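Local coordinates for periplasmic binding protein (Thermotoga lettingae TMO, PDB 4RY8) that binds 5-methylthioribose between its two lobes and probably serves as the solute-binding component of a sugar transporter, at residues C[28-33]-C[76-81]; C[142-147]-C[174-179]; C[183-188]-C[213-218]; C[204-209]-C[231-236]; C[249-254]-C[283-288]. All coordinates share one frame; numbering follows the deposited sequence.

Interaction 1 closes the first loop from the N terminus. It ties the start of helix 28-44 to the end of strand 74-78 in the first lobe. The other four lie in the second lobe. Interaction 2 closes next and joins the loops after strands 137-142 and 167-173. Interactions 3 and 4 cross: 204-209 lies between 183-188 and 213-218, while its partner 231-236 lies beyond both. Interaction 3 packs two helices, and interaction 4 joins two helix starts. Interaction 5 closes last and adds strand 284-287 to strand 247-252. Interactions 1 and 4 both touch the bound sugar, and Phe147 of interaction 2 also lines its pocket.

Interaction 1 of 5, residues C[28-33]-C[76-81]; sequences SFFERY and IIDHGR. With SR1 (5-S-methyl-5-thio-alpha-D-ribofuranose), chain G.
The start of helix 28-44 faces the C-terminal end of strand 74-78 in the parallel sheet of the first lobe. Ligand binding at such strand ends is characteristic of type I periplasmic binding proteins, and Phe29, Phe30 and His79 all line this pocket. Two hydrogen bonds fix the rotation of the His79 ring. On one side His79 ND1 donates to Asp78 OD1, 2.6 Å away. On the other, His79 NE2 donates almost straight to the ring oxygen O4 of SR1, at 3.0 Å and 170°. Both ring nitrogens act as donors, which would suit a protonated imidazole beside the Asp78 carboxylate. Aromatic packing supports the same ring. Phe30 turns its edge toward the face of His79 in an offset edge-to-face pair, with planes at 67° and centroids 5.1 Å apart. Phe29 CD1 sits over the centre of a Phe30 face. Phe29 in turn lays a face against the sugar, with Phe29 CZ 3.5 Å from SR1 C2. The last pair is polar. Tyr33 points CG anti to its backbone N and meets Asp78 tip to tip, the ring and carboxylate planes 77° apart. Tyr33 OH lies 2.8 Å from Asp78 OD2.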
# COMPACT_ATOMS: atom_id res chain seq x y z
N SER C 28 23.83 2.25 9.90
CA SER C 28 23.44 1.01 10.56
C SER C 28 22.49 0.07 9.76
O SER C 28 22.65 -1.15 9.80
CB SER C 28 22.89 1.30 11.99
OG SER C 28 22.34 0.11 12.53
N PHE C 29 21.51 0.59 9.05
CA PHE C 29 20.71 -0.26 8.15
C PHE C 29 21.59 -1.19 7.33
O PHE C 29 21.39 -2.39 7.32
CB PHE C 29 19.82 0.56 7.21
CG PHE C 29 19.10 -0.29 6.18
CD1 PHE C 29 19.74 -0.74 5.02
CD2 PHE C 29 17.81 -0.68 6.40
CE1 PHE C 29 19.09 -1.57 4.11
CE2 PHE C 29 17.15 -1.50 5.52
CZ PHE C 29 17.78 -1.94 4.36
N PHE C 30 22.58 -0.62 6.67
CA PHE C 30 23.41 -1.36 5.74
C PHE C 30 24.39 -2.25 6.50
O PHE C 30 24.68 -3.36 6.07
CB PHE C 30 24.11 -0.39 4.80
CG PHE C 30 23.22 0.13 3.70
CD1 PHE C 30 22.74 -0.74 2.73
CD2 PHE C 30 22.89 1.47 3.61
CE1 PHE C 30 21.90 -0.28 1.71
CE2 PHE C 30 22.08 1.94 2.60
CZ PHE C 30 21.59 1.06 1.64
N GLU C 31 24.85 -1.81 7.67
CA GLU C 31 25.77 -2.64 8.47
C GLU C 31 25.04 -3.86 8.99
O GLU C 31 25.61 -4.94 9.10
CB GLU C 31 26.36 -1.84 9.65
CG GLU C 31 27.16 -0.61 9.22
CD GLU C 31 27.41 0.39 10.36
OE1 GLU C 31 27.27 0.01 11.54
OE2 GLU C 31 27.77 1.54 10.08
N ARG C 32 23.77 -3.70 9.30
CA ARG C 32 22.99 -4.79 9.87
C ARG C 32 22.64 -5.82 8.80
O ARG C 32 22.63 -7.01 9.05
CB ARG C 32 21.74 -4.23 10.56
CG ARG C 32 22.06 -3.52 11.87
CD ARG C 32 22.42 -4.51 12.98
NE ARG C 32 23.85 -4.78 13.06
CZ ARG C 32 24.38 -5.89 13.56
NH1 ARG C 32 25.70 -6.04 13.58
NH2 ARG C 32 23.60 -6.85 14.05
N TYR C 33 22.40 -5.35 7.60
CA TYR C 33 22.15 -6.23 6.43
C TYR C 33 23.36 -7.10 6.20
O TYR C 33 23.25 -8.33 6.06
CB TYR C 33 21.89 -5.34 5.24
CG TYR C 33 21.78 -5.99 3.89
CD1 TYR C 33 22.89 -6.54 3.25
CD2 TYR C 33 20.55 -6.05 3.22
CE1 TYR C 33 22.79 -7.09 1.98
CE2 TYR C 33 20.45 -6.65 1.96
CZ TYR C 33 21.57 -7.15 1.34
OH TYR C 33 21.47 -7.72 0.08
N ILE C 76 25.19 -11.52 -5.67
CA ILE C 76 24.16 -10.63 -5.22
C ILE C 76 24.54 -9.19 -5.61
O ILE C 76 25.59 -8.67 -5.22
CB ILE C 76 23.95 -10.71 -3.70
CG1 ILE C 76 23.74 -12.17 -3.31
CG2 ILE C 76 22.77 -9.86 -3.26
CD1 ILE C 76 24.10 -12.47 -1.88
N ILE C 77 23.70 -8.56 -6.40
CA ILE C 77 23.82 -7.16 -6.69
C ILE C 77 22.90 -6.30 -5.81
O ILE C 77 21.66 -6.35 -5.89
CB ILE C 77 23.63 -6.88 -8.16
CG1 ILE C 77 24.62 -7.76 -8.94
CG2 ILE C 77 23.89 -5.41 -8.43
CD1 ILE C 77 24.56 -7.56 -10.42
N ASP C 78 23.55 -5.49 -4.98
CA ASP C 78 22.91 -4.67 -4.00
C ASP C 78 22.95 -3.20 -4.40
O ASP C 78 24.01 -2.60 -4.38
CB ASP C 78 23.69 -4.88 -2.72
CG ASP C 78 22.94 -4.46 -1.54
OD1 ASP C 78 22.54 -3.29 -1.55
OD2 ASP C 78 22.75 -5.31 -0.63
N HIS C 79 21.78 -2.63 -4.68
CA HIS C 79 21.63 -1.30 -5.22
C HIS C 79 22.30 -1.23 -6.61
O HIS C 79 22.38 -2.24 -7.32
CB HIS C 79 22.10 -0.23 -4.25
CG HIS C 79 21.27 -0.14 -3.02
ND1 HIS C 79 21.08 -1.22 -2.20
CD2 HIS C 79 20.57 0.88 -2.47
CE1 HIS C 79 20.31 -0.88 -1.19
NE2 HIS C 79 19.98 0.38 -1.32
N GLY C 80 22.77 -0.04 -6.98
CA GLY C 80 23.38 0.18 -8.28
C GLY C 80 22.30 0.70 -9.19
O GLY C 80 21.19 0.85 -8.79
N ARG C 81 22.63 0.96 -10.46
CA ARG C 81 21.61 1.38 -11.43
C ARG C 81 21.64 0.48 -12.64
O ARG C 81 22.67 -0.10 -12.93
CB ARG C 81 21.82 2.82 -11.80
CG ARG C 81 21.49 3.69 -10.61
CD ARG C 81 21.71 5.14 -10.92
NE ARG C 81 23.07 5.55 -10.66
CZ ARG C 81 24.04 5.63 -11.55
NH1 ARG C 81 25.23 6.05 -11.15
NH2 ARG C 81 23.85 5.33 -12.83
CS SR1 G . 20.67 5.08 -0.55
S SR1 G . 19.33 3.94 -0.77
C5 SR1 G . 18.94 3.82 0.99
C4 SR1 G . 17.77 2.87 1.25
O4 SR1 G . 18.14 1.64 0.71
C1 SR1 G . 17.77 0.55 1.57
O1 SR1 G . 16.84 -0.21 0.89
C2 SR1 G . 17.16 1.11 2.85
O2 SR1 G . 15.75 0.85 3.09
C3 SR1 G . 17.44 2.59 2.71
O3 SR1 G . 16.32 3.36 3.13

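Interaction 2 of 5, residues C[142-147]-C[174-179]; sequences VNVGGF and GAVTGS
Val176 reaches in between two side chains of the other loop. It meets Phe147 tip to tip and crosses Val144 at about a right angle. Its CG2 branch serves both neighbours. Val176 CG2 lies 3.5 Å from Phe147 CE2 and 3.9 Å from Val144 CG2. Val176 CG1 touches the end of the same ring, 4.0 Å from Phe147 CZ. Val144 presents CG2 from the crowded position between its backbone N and carbonyl carbon, and it also packs on Phe208. Asn143 turns the other way. Its OD1 accepts a weak hydrogen bond from Val144 N, while ND2 donates to Tyr141 OH and Leu150 O. The two loops follow the C-terminal ends of adjacent parallel strands, 137-142 and 167-173, in the second lobe, and each leads into a helix. Phe147 stands right before one of these helices and lines the 5-methylthioribose pocket, so Val176 backs a pocket residue. Near the strand ends, Val142 CG1 rests 4.2 Å from Gly174 CA. The backbone angles at Gly174 call for glycine, and a side chain there would also press on Val142 and Val144. Water 1 bridges the two backbones, donating to Asn143 O at 2.7 Å and to Gly174 O. Farther along, Thr177 OG1 accepts from Ser179 N at 2.9 Å in an ST turn.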
# COMPACT_ATOMS: atom_id res chain seq x y z
N VAL C 142 12.95 14.85 2.31
CA VAL C 142 14.37 14.49 2.22
C VAL C 142 14.51 13.17 1.47
O VAL C 142 14.16 12.07 1.96
CB VAL C 142 15.04 14.40 3.56
CG1 VAL C 142 16.54 14.46 3.37
CG2 VAL C 142 14.54 15.47 4.53
N ASN C 143 14.98 13.32 0.23
CA ASN C 143 15.14 12.19 -0.66
C ASN C 143 15.88 12.67 -1.86
O ASN C 143 16.00 13.89 -2.07
CB ASN C 143 13.77 11.64 -1.08
CG ASN C 143 13.84 10.24 -1.67
OD1 ASN C 143 14.83 9.50 -1.49
ND2 ASN C 143 12.80 9.86 -2.35
N VAL C 144 16.41 11.71 -2.63
CA VAL C 144 17.21 11.98 -3.83
C VAL C 144 16.93 10.92 -4.89
O VAL C 144 16.62 9.78 -4.56
CB VAL C 144 18.72 11.94 -3.50
CG1 VAL C 144 18.99 12.55 -2.15
CG2 VAL C 144 19.28 10.52 -3.47
N GLY C 145 17.04 11.30 -6.16
CA GLY C 145 16.85 10.38 -7.27
C GLY C 145 18.04 9.49 -7.53
O GLY C 145 19.09 9.62 -6.89
N GLY C 146 17.85 8.47 -8.37
CA GLY C 146 18.93 7.56 -8.74
C GLY C 146 19.11 6.32 -7.89
O GLY C 146 20.05 5.55 -8.09
N PHE C 147 18.23 6.11 -6.93
CA PHE C 147 18.25 4.89 -6.14
C PHE C 147 16.89 4.18 -6.20
O PHE C 147 15.86 4.77 -5.84
CB PHE C 147 18.59 5.22 -4.69
CG PHE C 147 20.03 5.64 -4.50
CD1 PHE C 147 21.05 4.69 -4.38
CD2 PHE C 147 20.36 6.98 -4.43
CE1 PHE C 147 22.35 5.08 -4.22
CE2 PHE C 147 21.67 7.37 -4.25
CZ PHE C 147 22.67 6.43 -4.16
N GLY C 174 18.62 16.76 0.25
CA GLY C 174 19.30 15.50 0.41
C GLY C 174 20.22 15.07 -0.72
O GLY C 174 19.93 15.27 -1.91
N ALA C 175 21.34 14.48 -0.31
CA ALA C 175 22.28 13.82 -1.19
C ALA C 175 22.88 12.66 -0.42
O ALA C 175 23.02 12.71 0.80
CB ALA C 175 23.36 14.79 -1.63
N VAL C 176 23.25 11.63 -1.16
CA VAL C 176 23.91 10.46 -0.59
C VAL C 176 25.42 10.66 -0.77
O VAL C 176 25.90 10.64 -1.88
CB VAL C 176 23.47 9.16 -1.31
CG1 VAL C 176 24.27 7.96 -0.80
CG2 VAL C 176 21.97 8.95 -1.15
N THR C 177 26.15 10.84 0.32
CA THR C 177 27.50 11.36 0.25
C THR C 177 28.58 10.48 0.84
O THR C 177 29.75 10.76 0.62
CB THR C 177 27.60 12.69 1.02
OG1 THR C 177 27.29 12.46 2.41
CG2 THR C 177 26.67 13.73 0.43
N GLY C 178 28.23 9.47 1.63
CA GLY C 178 29.24 8.87 2.52
C GLY C 178 29.27 9.43 3.94
O GLY C 178 29.79 8.78 4.85
N SER C 179 28.74 10.62 4.13
CA SER C 179 28.51 11.21 5.47
C SER C 179 27.12 11.86 5.43
O SER C 179 26.96 13.08 5.66
CB SER C 179 29.55 12.29 5.74
OG SER C 179 30.82 11.76 5.54
O HOH W 1 17.73 15.85 -2.72

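Interaction 3 of 5, residues C[183-188]-C[213-218]; sequences DTQTRM and VRAIMQ
Helices 180-194 and 206-219 pack side by side in the alpha/beta fold of the second lobe, with strand 200-203 between them in sequence. The local axes cross at -48° and approach to 8.2 Å. The tight part centres on Ala215. Ala215 CB is small, lets the helices come close and sits 3.6 Å from Met188 CB, and it also touches the backbone O of Gln185. Met188 leaves its helix with CG anti to the backbone N, then bends at chi2 (73°). This brings Met188 CE obliquely against Ile216, 4.0 Å from Ile216 CD1. Met192 of helix 180-194 extends this apolar patch, and Ile216 reaches down to Val227 of the sheet. The looser side is polar. Gln185 stretches out straight across Arg214 at about a right angle. Its CG still lies on Ala215, and Gln185 OE1 is 3.5 Å from Arg214 CB. The ends of Gln185 and Arg214 are joined through solvent. An alanine in place of Gln185 would probably loosen this side, since CG on Ala215 would be lost, along with the amide that rests on Arg214 and holds water 2. Gln185 NE2 lies 3.2 Å from Gln218 OE1, the two amide planes 79° apart. Water 2 donates to Gln185 OE1 at 2.9 Å and accepts from Arg214 NH1 at 3.1 Å, in the plane of the guanidinium.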
# COMPACT_ATOMS: atom_id res chain seq x y z
N ASP C 183 25.74 15.44 6.61
CA ASP C 183 25.45 16.41 5.54
C ASP C 183 23.98 16.83 5.51
O ASP C 183 23.66 17.99 5.25
CB ASP C 183 25.94 15.88 4.18
CG ASP C 183 27.48 15.67 4.14
OD1 ASP C 183 28.23 16.42 4.84
OD2 ASP C 183 27.91 14.75 3.41
N THR C 184 23.08 15.92 5.85
CA THR C 184 21.64 16.23 5.92
C THR C 184 21.33 17.15 7.12
O THR C 184 20.42 17.94 7.08
CB THR C 184 20.78 14.97 6.06
OG1 THR C 184 21.17 13.98 5.09
CG2 THR C 184 19.31 15.29 5.88
N GLN C 185 22.11 17.06 8.19
CA GLN C 185 21.91 17.98 9.29
C GLN C 185 22.17 19.42 8.81
O GLN C 185 21.41 20.35 9.10
CB GLN C 185 22.83 17.65 10.44
CG GLN C 185 22.51 18.51 11.65
CD GLN C 185 23.20 18.06 12.90
OE1 GLN C 185 23.65 16.93 13.00
NE2 GLN C 185 23.31 18.96 13.84
N THR C 186 23.26 19.59 8.09
CA THR C 186 23.67 20.91 7.63
C THR C 186 22.57 21.48 6.74
O THR C 186 22.15 22.61 6.91
CB THR C 186 24.99 20.83 6.87
OG1 THR C 186 25.99 20.40 7.79
CG2 THR C 186 25.39 22.21 6.32
N ARG C 187 22.13 20.68 5.78
CA ARG C 187 21.06 21.07 4.86
C ARG C 187 19.79 21.43 5.59
O ARG C 187 19.12 22.38 5.24
CB ARG C 187 20.76 19.94 3.86
CG ARG C 187 21.85 19.63 2.85
CD ARG C 187 21.75 18.16 2.40
NE ARG C 187 22.24 18.04 1.02
CZ ARG C 187 23.52 18.12 0.66
NH1 ARG C 187 24.49 18.28 1.56
NH2 ARG C 187 23.84 18.03 -0.64
N MET C 188 19.43 20.64 6.60
CA MET C 188 18.21 20.87 7.32
C MET C 188 18.24 22.21 8.07
O MET C 188 17.22 22.91 8.07
CB MET C 188 17.87 19.68 8.23
CG MET C 188 16.56 19.81 8.96
SD MET C 188 15.05 19.61 7.99
CE MET C 188 13.83 20.18 9.15
N VAL C 213 16.55 15.17 12.30
CA VAL C 213 16.17 15.22 13.72
C VAL C 213 17.19 15.93 14.56
O VAL C 213 16.83 16.70 15.45
CB VAL C 213 15.94 13.79 14.26
CG1 VAL C 213 15.69 13.78 15.77
CG2 VAL C 213 14.76 13.15 13.53
N ARG C 214 18.48 15.66 14.33
CA ARG C 214 19.52 16.32 15.08
C ARG C 214 19.52 17.83 14.79
O ARG C 214 19.71 18.61 15.67
CB ARG C 214 20.88 15.72 14.78
CG ARG C 214 21.02 14.28 15.14
CD ARG C 214 22.36 13.76 14.72
NE ARG C 214 22.41 12.33 15.01
CZ ARG C 214 22.93 11.40 14.23
NH1 ARG C 214 23.46 11.70 13.03
NH2 ARG C 214 22.89 10.14 14.64
N ALA C 215 19.30 18.22 13.53
CA ALA C 215 19.18 19.63 13.19
C ALA C 215 18.05 20.30 13.99
O ALA C 215 18.24 21.37 14.57
CB ALA C 215 18.95 19.78 11.70
N ILE C 216 16.91 19.63 14.01
CA ILE C 216 15.72 20.09 14.75
C ILE C 216 16.00 20.23 16.26
O ILE C 216 15.64 21.24 16.90
CB ILE C 216 14.51 19.14 14.52
CG1 ILE C 216 14.00 19.34 13.10
CG2 ILE C 216 13.38 19.44 15.51
CD1 ILE C 216 13.22 18.18 12.57
N MET C 217 16.65 19.24 16.84
CA MET C 217 16.86 19.28 18.27
C MET C 217 17.89 20.35 18.62
O MET C 217 17.73 21.08 19.59
CB MET C 217 17.24 17.90 18.78
CG MET C 217 16.10 16.90 18.60
SD MET C 217 16.45 15.27 19.29
CE MET C 217 18.04 14.88 18.59
N GLN C 218 18.94 20.48 17.80
CA GLN C 218 19.95 21.48 18.08
C GLN C 218 19.34 22.88 18.05
O GLN C 218 19.66 23.71 18.87
CB GLN C 218 21.10 21.38 17.08
CG GLN C 218 22.11 22.51 17.28
CD GLN C 218 23.28 22.44 16.34
OE1 GLN C 218 23.65 21.38 15.86
NE2 GLN C 218 23.89 23.59 16.08
O HOH W 2 23.94 14.40 11.59

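Interaction 4 of 5, residues C[204-209]-C[231-236]; sequences MWDEFA and DVTTED. With SR1 (5-S-methyl-5-thio-alpha-D-ribofuranose), chain G.
Three buried carboxylates, those of Asp206, Asp231 and Asp236, crowd together here. Asp206 stands in the middle and crosses each of the others at about a right angle. Asp206 OD1 is 3.7 Å from Asp231 OD2, while Asp206 OD2 is turned toward the Asp236 carboxylate. Such crowding of like charges would probably favour a proton on one of the acids. Water 3 donates to Asp206 OD2 at 2.7 Å and also bonds to Thr233 OG1. Asp231 OD2 accepts from Asp206 N through its anti lone pair, at 3.1 Å and 160°. That N-H lies at the start of helix 206-219, whose dipole would probably help to offset the charge. These segments follow neighbouring strands 200-203 and 226-230 at the C-terminal edge of the second-lobe sheet, the ligand-binding edge in type I periplasmic binding proteins. Asp231 grips the sugar with both oxygens: SR1 O2 donates to Asp231 OD1 at 2.7 Å and SR1 O3 to Asp231 OD2 at 2.5 Å. Trp205 lays one face under SR1 C5, and its other face carries Glu207 CB. Asp231 OD2 lies in the indole plane, 3.1 Å from Trp205 CD1, with the carboxylate turned 82° from that plane. The helix of Asp236 begins with Thr233 as N-cap, where Thr233 OG1 accepts from Asp236 N at 3.0 Å and 175°.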
# COMPACT_ATOMS: atom_id res chain seq x y z
N MET C 204 13.18 9.66 3.44
CA MET C 204 12.99 8.33 2.85
C MET C 204 14.17 7.32 3.09
O MET C 204 14.20 6.28 2.50
CB MET C 204 12.65 8.53 1.36
CG MET C 204 11.23 9.11 1.06
SD MET C 204 9.88 8.24 1.98
CE MET C 204 8.47 8.79 1.04
N TRP C 205 15.11 7.66 3.96
CA TRP C 205 16.15 6.70 4.45
C TRP C 205 16.48 7.09 5.90
O TRP C 205 16.50 8.28 6.17
CB TRP C 205 17.39 6.82 3.51
CG TRP C 205 18.63 6.09 3.91
CD1 TRP C 205 18.74 4.95 4.67
CD2 TRP C 205 19.94 6.42 3.51
NE1 TRP C 205 20.04 4.58 4.79
CE2 TRP C 205 20.81 5.46 4.09
CE3 TRP C 205 20.48 7.44 2.74
CZ2 TRP C 205 22.19 5.52 3.91
CZ3 TRP C 205 21.83 7.50 2.57
CH2 TRP C 205 22.68 6.55 3.12
N ASP C 206 16.69 6.15 6.86
CA ASP C 206 16.94 6.59 8.22
C ASP C 206 18.17 7.49 8.40
O ASP C 206 18.20 8.28 9.33
CB ASP C 206 16.90 5.44 9.31
CG ASP C 206 17.97 4.35 9.10
OD1 ASP C 206 18.72 4.37 8.11
OD2 ASP C 206 18.09 3.45 9.99
N GLU C 207 19.17 7.41 7.53
CA GLU C 207 20.32 8.32 7.59
C GLU C 207 19.95 9.79 7.28
O GLU C 207 20.49 10.72 7.91
CB GLU C 207 21.46 7.83 6.69
CG GLU C 207 22.08 6.52 7.15
CD GLU C 207 22.71 6.62 8.53
OE1 GLU C 207 23.52 7.55 8.78
OE2 GLU C 207 22.42 5.76 9.37
N PHE C 208 19.01 9.98 6.39
CA PHE C 208 18.48 11.32 6.12
C PHE C 208 17.71 11.78 7.38
O PHE C 208 17.88 12.89 7.87
CB PHE C 208 17.47 11.29 4.97
CG PHE C 208 18.03 11.08 3.57
CD1 PHE C 208 19.26 11.61 3.14
CD2 PHE C 208 17.24 10.45 2.64
CE1 PHE C 208 19.67 11.39 1.84
CE2 PHE C 208 17.65 10.25 1.34
CZ PHE C 208 18.86 10.73 0.95
N ALA C 209 16.86 10.91 7.90
CA ALA C 209 16.05 11.24 9.09
C ALA C 209 16.92 11.67 10.29
O ALA C 209 16.64 12.66 10.93
CB ALA C 209 15.16 10.05 9.47
N ASP C 231 12.91 2.98 7.55
CA ASP C 231 13.97 2.16 8.15
C ASP C 231 13.87 2.21 9.67
O ASP C 231 13.38 3.16 10.24
CB ASP C 231 15.41 2.47 7.70
CG ASP C 231 15.57 2.44 6.20
OD1 ASP C 231 15.06 1.50 5.57
OD2 ASP C 231 16.21 3.38 5.63
N VAL C 232 14.31 1.13 10.28
CA VAL C 232 14.38 1.06 11.74
C VAL C 232 15.66 0.29 12.10
O VAL C 232 16.06 -0.69 11.43
CB VAL C 232 13.08 0.49 12.32
CG1 VAL C 232 12.87 -0.94 11.85
CG2 VAL C 232 13.05 0.62 13.84
N THR C 233 16.34 0.81 13.12
CA THR C 233 17.51 0.15 13.72
C THR C 233 17.45 0.48 15.21
O THR C 233 16.60 1.26 15.65
CB THR C 233 18.85 0.67 13.17
OG1 THR C 233 19.02 2.04 13.57
CG2 THR C 233 18.94 0.57 11.65
N THR C 234 18.35 -0.10 16.00
CA THR C 234 18.47 0.27 17.41
C THR C 234 18.85 1.74 17.57
O THR C 234 18.26 2.46 18.38
CB THR C 234 19.44 -0.65 18.14
OG1 THR C 234 18.86 -1.96 18.18
CG2 THR C 234 19.72 -0.17 19.54
N GLU C 235 19.78 2.22 16.75
CA GLU C 235 20.08 3.66 16.72
C GLU C 235 18.83 4.51 16.50
O GLU C 235 18.60 5.48 17.22
CB GLU C 235 21.13 3.97 15.65
CG GLU C 235 22.54 3.60 16.08
CD GLU C 235 23.55 3.67 14.96
OE1 GLU C 235 23.22 4.18 13.84
OE2 GLU C 235 24.68 3.23 15.21
N ASP C 236 18.04 4.16 15.49
CA ASP C 236 16.78 4.83 15.25
C ASP C 236 15.84 4.80 16.43
O ASP C 236 15.33 5.83 16.87
CB ASP C 236 16.09 4.16 14.08
CG ASP C 236 16.86 4.37 12.75
OD1 ASP C 236 17.77 5.22 12.74
OD2 ASP C 236 16.56 3.66 11.76
CS SR1 G . 20.67 5.08 -0.55
S SR1 G . 19.33 3.94 -0.77
C5 SR1 G . 18.94 3.82 0.99
C4 SR1 G . 17.77 2.87 1.25
O4 SR1 G . 18.14 1.64 0.71
C1 SR1 G . 17.77 0.55 1.57
O1 SR1 G . 16.84 -0.21 0.89
C2 SR1 G . 17.16 1.11 2.85
O2 SR1 G . 15.75 0.85 3.09
C3 SR1 G . 17.44 2.59 2.71
O3 SR1 G . 16.32 3.36 3.13
O HOH W 3 20.26 3.74 11.65

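Interaction 5 of 5, residues C[249-254]-C[283-288]; sequences ATVGTD and PQLITR
Ala249 opens the strand opposite Thr287 as a non-hydrogen-bonded pair, with its CB beside Leu285 CD1. Thr250 follows in a hydrogen-bonded pair with Ile286. Thr250 N donates to Ile286 O at 3.0 Å. Ile286 N donates back to Thr250 O at 2.8 Å, nearly along its C=O axis. The two side chains lie alongside each other, and Thr250 OG1 bonds to Asp231 O. Val251 points to the face shared with Ala249 and Leu285. Val251 CG2 lies 3.6 Å from Leu285 CD1, and Val251 CG1 is 4.2 Å from Pro283 CB. A serine here would probably weaken this apolar patch, losing both methyl contacts. Gly252 pairs with Gln284: Gly252 N donates to Gln284 O at 3.0 Å, and Gln284 N to Gly252 O at 2.8 Å. Thr253 then rests CG2 on Pro283 CA and bonds through OG1 to Gln116 OE1. Strand 284-287 is thus the antiparallel edge strand of the otherwise parallel second-lobe sheet, in the type I periplasmic binding protein fold.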
# COMPACT_ATOMS: atom_id res chain seq x y z
N ALA C 249 7.23 8.54 13.70
CA ALA C 249 6.99 7.27 13.07
C ALA C 249 8.03 6.97 11.99
O ALA C 249 8.60 7.89 11.38
CB ALA C 249 5.59 7.24 12.44
N THR C 250 8.28 5.67 11.82
CA THR C 250 9.05 5.14 10.71
C THR C 250 8.36 3.84 10.23
O THR C 250 7.61 3.16 10.96
CB THR C 250 10.55 4.87 11.11
OG1 THR C 250 11.37 4.63 9.96
CG2 THR C 250 10.68 3.67 12.04
N VAL C 251 8.61 3.53 8.98
CA VAL C 251 8.14 2.34 8.35
C VAL C 251 9.36 1.55 7.88
O VAL C 251 10.23 2.05 7.16
CB VAL C 251 7.20 2.75 7.19
CG1 VAL C 251 6.99 1.60 6.22
CG2 VAL C 251 5.87 3.22 7.82
N GLY C 252 9.43 0.29 8.28
CA GLY C 252 10.56 -0.53 7.84
C GLY C 252 10.52 -2.01 8.10
O GLY C 252 9.48 -2.57 8.46
N THR C 253 11.70 -2.63 7.91
CA THR C 253 11.90 -4.08 8.02
C THR C 253 13.14 -4.33 8.88
O THR C 253 13.95 -3.42 9.10
CB THR C 253 12.27 -4.73 6.66
OG1 THR C 253 13.53 -4.21 6.22
CG2 THR C 253 11.23 -4.49 5.61
N ASP C 254 13.33 -5.57 9.28
CA ASP C 254 14.59 -5.97 9.93
C ASP C 254 15.66 -6.20 8.85
O ASP C 254 15.66 -7.26 8.25
CB ASP C 254 14.37 -7.25 10.73
CG ASP C 254 15.60 -7.67 11.51
OD1 ASP C 254 16.63 -6.98 11.42
OD2 ASP C 254 15.50 -8.69 12.22
N PRO C 283 6.98 -4.67 5.07
CA PRO C 283 7.40 -3.60 5.97
C PRO C 283 6.35 -3.22 6.95
O PRO C 283 5.17 -3.43 6.68
CB PRO C 283 7.53 -2.39 5.03
CG PRO C 283 6.43 -2.65 4.06
CD PRO C 283 6.40 -4.13 3.81
N GLN C 284 6.76 -2.60 8.04
CA GLN C 284 5.84 -2.35 9.15
C GLN C 284 5.91 -0.94 9.62
O GLN C 284 7.00 -0.43 9.83
CB GLN C 284 6.20 -3.19 10.39
CG GLN C 284 6.49 -4.66 10.15
CD GLN C 284 5.29 -5.44 9.65
OE1 GLN C 284 4.15 -5.16 10.02
NE2 GLN C 284 5.56 -6.42 8.77
N LEU C 285 4.74 -0.36 9.90
CA LEU C 285 4.61 0.90 10.63
C LEU C 285 5.02 0.76 12.10
O LEU C 285 4.54 -0.13 12.85
CB LEU C 285 3.17 1.46 10.51
CG LEU C 285 2.83 2.82 11.17
CD1 LEU C 285 3.60 3.99 10.56
CD2 LEU C 285 1.33 3.07 11.06
N ILE C 286 5.92 1.63 12.52
CA ILE C 286 6.46 1.62 13.87
C ILE C 286 6.39 3.04 14.40
O ILE C 286 7.17 3.87 14.00
CB ILE C 286 7.94 1.12 13.87
CG1 ILE C 286 8.00 -0.32 13.32
CG2 ILE C 286 8.47 1.18 15.31
CD1 ILE C 286 9.32 -0.72 12.72
N THR C 287 5.46 3.31 15.31
CA THR C 287 5.32 4.67 15.85
C THR C 287 6.14 4.86 17.15
O THR C 287 6.43 3.91 17.87
CB THR C 287 3.84 5.03 16.09
OG1 THR C 287 3.36 4.33 17.23
CG2 THR C 287 2.96 4.67 14.89
N ARG C 288 6.53 6.12 17.39
CA ARG C 288 7.22 6.47 18.63
C ARG C 288 6.37 6.06 19.84
O ARG C 288 6.89 5.59 20.85
CB ARG C 288 7.51 7.98 18.68
CG ARG C 288 7.97 8.44 20.03
CD ARG C 288 8.43 9.88 20.08
NE ARG C 288 9.20 10.08 21.30
CZ ARG C 288 8.69 10.14 22.53
NH1 ARG C 288 7.38 10.04 22.73
NH2 ARG C 288 9.49 10.30 23.55